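Local coordinates for glycerol uptake operon antiterminator regulatory protein (Listeria monocytogenes str. 4b, PDB 3KTS), which probably regulates the glycerol uptake operon by antitermination of transcription in response to glycerol 3-phosphate, at residues Pro6-His17 against Leu30-Thr38. Numbering follows the deposited sequence.
Sequences PFSNQSIIPAAH and LTYMVMLET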
loop_
_atom_site.group_PDB
_atom_site.type_symbol
_atom_site.label_atom_id
_atom_site.label_comp_id
_atom_site.label_asym_id
_atom_site.label_seq_id
_atom_site.Cartn_x
_atom_site.Cartn_y
_atom_site.Cartn_z
ATOM N N PRO A 6 4.541 -7.131 8.740
ATOM C CA PRO A 6 3.828 -8.415 8.616
ATOM C C PRO A 6 3.874 -9.119 7.256
ATOM O O PRO A 6 3.591 -10.317 7.183
ATOM C CB PRO A 6 2.381 -8.049 8.973
ATOM C CG PRO A 6 2.309 -6.557 8.864
ATOM C CD PRO A 6 3.650 -6.096 9.296
ATOM N N PHE A 7 4.219 -8.394 6.195
ATOM C CA PHE A 7 4.481 -9.025 4.907
ATOM C C PHE A 7 5.974 -9.268 4.718
ATOM O O PHE A 7 6.621 -8.682 3.844
ATOM C CB PHE A 7 3.866 -8.243 3.735
ATOM C CG PHE A 7 3.624 -6.792 4.024
ATOM C CD1 PHE A 7 4.662 -5.871 3.955
ATOM C CD2 PHE A 7 2.348 -6.341 4.354
ATOM C CE1 PHE A 7 4.438 -4.528 4.222
ATOM C CE2 PHE A 7 2.113 -4.997 4.622
ATOM C CZ PHE A 7 3.160 -4.088 4.556
ATOM N N SER A 8 6.513 -10.125 5.581
ATOM C CA SER A 8 7.839 -10.696 5.397
ATOM C C SER A 8 7.668 -11.954 4.556
ATOM O O SER A 8 6.691 -12.690 4.732
ATOM C CB SER A 8 8.484 -11.034 6.744
ATOM O OG SER A 8 8.695 -9.865 7.520
ATOM N N ASN A 9 8.611 -12.177 3.640
ATOM C CA ASN A 9 8.563 -13.273 2.652
ATOM C C ASN A 9 7.326 -13.292 1.742
ATOM O O ASN A 9 6.927 -14.343 1.229
ATOM C CB ASN A 9 8.817 -14.650 3.296
ATOM C CG ASN A 9 10.298 -15.011 3.351
ATOM O OD1 ASN A 9 10.704 -15.875 4.132
ATOM N ND2 ASN A 9 11.107 -14.357 2.520
ATOM N N GLN A 10 6.725 -12.120 1.561
ATOM C CA GLN A 10 5.714 -11.916 0.542
ATOM C C GLN A 10 6.175 -10.776 -0.353
ATOM O O GLN A 10 6.186 -9.620 0.066
ATOM C CB GLN A 10 4.362 -11.594 1.162
ATOM C CG GLN A 10 3.235 -11.634 0.149
ATOM C CD GLN A 10 1.943 -11.119 0.709
ATOM O OE1 GLN A 10 1.796 -10.979 1.924
ATOM N NE2 GLN A 10 0.992 -10.814 -0.174
ATOM N N SER A 11 6.561 -11.121 -1.578
ATOM C CA SER A 11 7.194 -10.190 -2.507
ATOM C C SER A 11 6.188 -9.430 -3.362
ATOM O O SER A 11 6.351 -8.234 -3.601
ATOM C CB SER A 11 8.181 -10.932 -3.401
ATOM O OG SER A 11 9.185 -11.543 -2.615
ATOM N N ILE A 12 5.162 -10.131 -3.829
ATOM C CA ILE A 12 4.090 -9.513 -4.588
ATOM C C ILE A 12 2.892 -9.312 -3.668
ATOM O O ILE A 12 2.441 -10.238 -2.982
ATOM C CB ILE A 12 3.717 -10.341 -5.856
ATOM C CG1 ILE A 12 4.665 -10.019 -7.008
ATOM C CG2 ILE A 12 2.310 -10.036 -6.343
ATOM C CD1 ILE A 12 5.904 -10.860 -7.041
ATOM N N ILE A 13 2.421 -8.074 -3.622
ATOM C CA ILE A 13 1.179 -7.748 -2.964
ATOM C C ILE A 13 0.243 -7.313 -4.082
ATOM O O ILE A 13 0.370 -6.204 -4.591
ATOM C CB ILE A 13 1.362 -6.630 -1.922
ATOM C CG1 ILE A 13 2.498 -6.977 -0.945
ATOM C CG2 ILE A 13 0.058 -6.399 -1.177
ATOM C CD1 ILE A 13 2.800 -5.899 0.089
ATOM N N PRO A 14 -0.669 -8.207 -4.505
ATOM C CA PRO A 14 -1.590 -7.908 -5.599
ATOM C C PRO A 14 -2.479 -6.705 -5.316
ATOM O O PRO A 14 -2.886 -6.489 -4.175
ATOM C CB PRO A 14 -2.438 -9.184 -5.702
ATOM C CG PRO A 14 -2.290 -9.860 -4.399
ATOM C CD PRO A 14 -0.880 -9.569 -3.988
ATOM N N ALA A 15 -2.761 -5.932 -6.358
ATOM C CA ALA A 15 -3.536 -4.708 -6.228
ATOM C C ALA A 15 -4.814 -4.794 -7.049
ATOM O O ALA A 15 -4.766 -4.840 -8.274
ATOM C CB ALA A 15 -2.697 -3.503 -6.653
ATOM N N ALA A 16 -5.953 -4.812 -6.364
ATOM C CA ALA A 16 -7.249 -4.961 -7.012
ATOM C C ALA A 16 -7.863 -3.620 -7.390
ATOM O O ALA A 16 -8.000 -2.741 -6.538
ATOM C CB ALA A 16 -8.202 -5.738 -6.108
ATOM N N HIS A 17 -8.226 -3.482 -8.667
ATOM C CA HIS A 17 -8.994 -2.338 -9.169
ATOM C C HIS A 17 -10.489 -2.624 -9.107
ATOM O O HIS A 17 -11.308 -1.705 -8.975
ATOM C CB HIS A 17 -8.634 -2.042 -10.625
ATOM C CG HIS A 17 -7.283 -1.432 -10.812
ATOM N ND1 HIS A 17 -7.041 -0.087 -10.636
ATOM C CD2 HIS A 17 -6.101 -1.982 -11.178
ATOM C CE1 HIS A 17 -5.769 0.167 -10.882
ATOM N NE2 HIS A 17 -5.174 -0.967 -11.206
ATOM N N LEU A 30 -0.763 -15.885 -1.734
ATOM C CA LEU A 30 -0.318 -14.621 -1.148
ATOM C C LEU A 30 -1.330 -14.111 -0.125
ATOM O O LEU A 30 -2.520 -14.054 -0.411
ATOM C CB LEU A 30 -0.111 -13.581 -2.256
ATOM C CG LEU A 30 0.711 -14.004 -3.483
ATOM C CD1 LEU A 30 0.351 -13.155 -4.689
ATOM C CD2 LEU A 30 2.220 -13.957 -3.216
ATOM N N THR A 31 -0.853 -13.747 1.062
ATOM C CA THR A 31 -1.739 -13.374 2.175
ATOM C C THR A 31 -2.237 -11.912 2.167
ATOM O O THR A 31 -3.426 -11.669 2.379
ATOM C CB THR A 31 -1.149 -13.785 3.567
ATOM O OG1 THR A 31 -1.808 -13.058 4.615
ATOM C CG2 THR A 31 0.369 -13.545 3.639
ATOM N N TYR A 32 -1.342 -10.953 1.920
ATOM C CA TYR A 32 -1.728 -9.526 1.847
ATOM C C TYR A 32 -2.161 -9.054 0.457
ATOM O O TYR A 32 -1.518 -9.369 -0.551
ATOM C CB TYR A 32 -0.604 -8.627 2.356
ATOM C CG TYR A 32 -0.621 -8.412 3.848
ATOM C CD1 TYR A 32 0.073 -9.262 4.704
ATOM C CD2 TYR A 32 -1.322 -7.347 4.403
ATOM C CE1 TYR A 32 0.061 -9.058 6.074
ATOM C CE2 TYR A 32 -1.339 -7.132 5.767
ATOM C CZ TYR A 32 -0.649 -7.992 6.596
ATOM O OH TYR A 32 -0.684 -7.780 7.951
ATOM N N MET A 33 -3.251 -8.292 0.418
ATOM C CA MET A 33 -3.760 -7.717 -0.827
ATOM C C MET A 33 -3.942 -6.200 -0.711
ATOM O O MET A 33 -3.998 -5.652 0.397
ATOM C CB MET A 33 -5.078 -8.378 -1.234
ATOM C CG MET A 33 -6.293 -7.900 -0.448
ATOM S SD MET A 33 -7.783 -7.904 -1.461
ATOM C CE MET A 33 -8.261 -9.628 -1.363
ATOM N N VAL A 34 -4.034 -5.530 -1.855
ATOM C CA VAL A 34 -4.268 -4.092 -1.885
ATOM C C VAL A 34 -5.548 -3.755 -2.642
ATOM O O VAL A 34 -5.777 -4.252 -3.745
ATOM C CB VAL A 34 -3.088 -3.342 -2.531
ATOM C CG1 VAL A 34 -3.474 -1.900 -2.827
ATOM C CG2 VAL A 34 -1.865 -3.398 -1.627
ATOM N N MET A 35 -6.379 -2.909 -2.043
ATOM C CA MET A 35 -7.644 -2.517 -2.652
ATOM C C MET A 35 -7.621 -1.054 -3.081
ATOM O O MET A 35 -7.509 -0.155 -2.248
ATOM C CB MET A 35 -8.804 -2.763 -1.685
ATOM C CG MET A 35 -9.994 -3.472 -2.310
ATOM S SD MET A 35 -11.288 -3.848 -1.111
ATOM C CE MET A 35 -10.717 -5.423 -0.479
ATOM N N LEU A 36 -7.727 -0.823 -4.386
ATOM C CA LEU A 36 -7.301 0.439 -4.977
ATOM C C LEU A 36 -8.458 1.430 -5.055
ATOM O O LEU A 36 -8.504 2.405 -4.306
ATOM C CB LEU A 36 -6.713 0.207 -6.371
ATOM C CG LEU A 36 -5.204 -0.033 -6.439
ATOM C CD1 LEU A 36 -4.825 -0.715 -7.744
ATOM C CD2 LEU A 36 -4.443 1.275 -6.273
ATOM N N GLU A 37 -9.391 1.172 -5.966
ATOM C CA GLU A 37 -10.619 1.953 -6.047
ATOM C C GLU A 37 -11.795 1.194 -5.443
ATOM O O GLU A 37 -11.979 0.005 -5.703
ATOM C CB GLU A 37 -10.923 2.323 -7.500
ATOM C CG GLU A 37 -12.057 3.323 -7.661
ATOM C CD GLU A 37 -12.534 3.437 -9.096
ATOM O OE1 GLU A 37 -13.430 4.265 -9.362
ATOM O OE2 GLU A 37 -12.012 2.698 -9.958
ATOM N N THR A 38 -12.589 1.889 -4.635
ATOM C CA THR A 38 -13.690 1.259 -3.915
ATOM C C THR A 38 -14.901 2.184 -3.846
ATOM O O THR A 38 -14.828 3.349 -4.237
ATOM C CB THR A 38 -13.278 0.861 -2.487
ATOM O OG1 THR A 38 -12.630 1.968 -1.847
ATOM C CG2 THR A 38 -12.329 -0.327 -2.517
#
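Gln10 reaches Tyr32 with its CG trans to the backbone N (chi1 -169°) and an extended chain beyond, a conformation that carries the terminal amide to the start of strand 32-39. There the amide imitates a strand neighbour. OE1 accepts the backbone N-H of Tyr32 at 3.1 Å, a bond that comes in almost square to the C=O and somewhat tilted from its plane, while NE2 gives a hydrogen to Tyr32 O at 2.9 Å, lying in the carbonyl plane on a lone pair. NE2 also donates to Ile12 O, and three bonds thus hold the amide, a pattern consistent with the modelled flip. Beside it the Tyr32 ring takes the edge of Phe7 on one face in a T-shaped pair; Phe7 CD2 sits over the ring centre, the centroids of the Phe7 and Tyr32 rings are 5.0 Å apart and their planes are perpendicular. Pro6 CB packs near the phenol end.

Beyond these side-chain contacts, backbone pairing takes over. Ala15 and Ala16 lie in parallel register with Val34 and Met35, joined by hydrogen bonds from Val34 N to Pro14 O, from Ala16 N to Val34 O (2.7 Å) and from Leu36 N to Ala16 O. Ile13 CG2 meets Val34 CG2 at 3.6 Å on the face that also carries Ala15. At the far end Leu36 CD1 lies over a face of the His17 imidazole, a CH-pi contact 3.5 Å from its centroid, and also touches Ala15 CB.

The whole illustrates the beta-alpha-beta unit of a TIM barrel: helix 20-25 connects the two strands and covers Pro14, Ala16, Met33 and Met35, whereas Ile13 and Val34 meet Thr177. Strand 173-178 flanks 12-16, and strand 56-60 continues the barrel beyond 32-39.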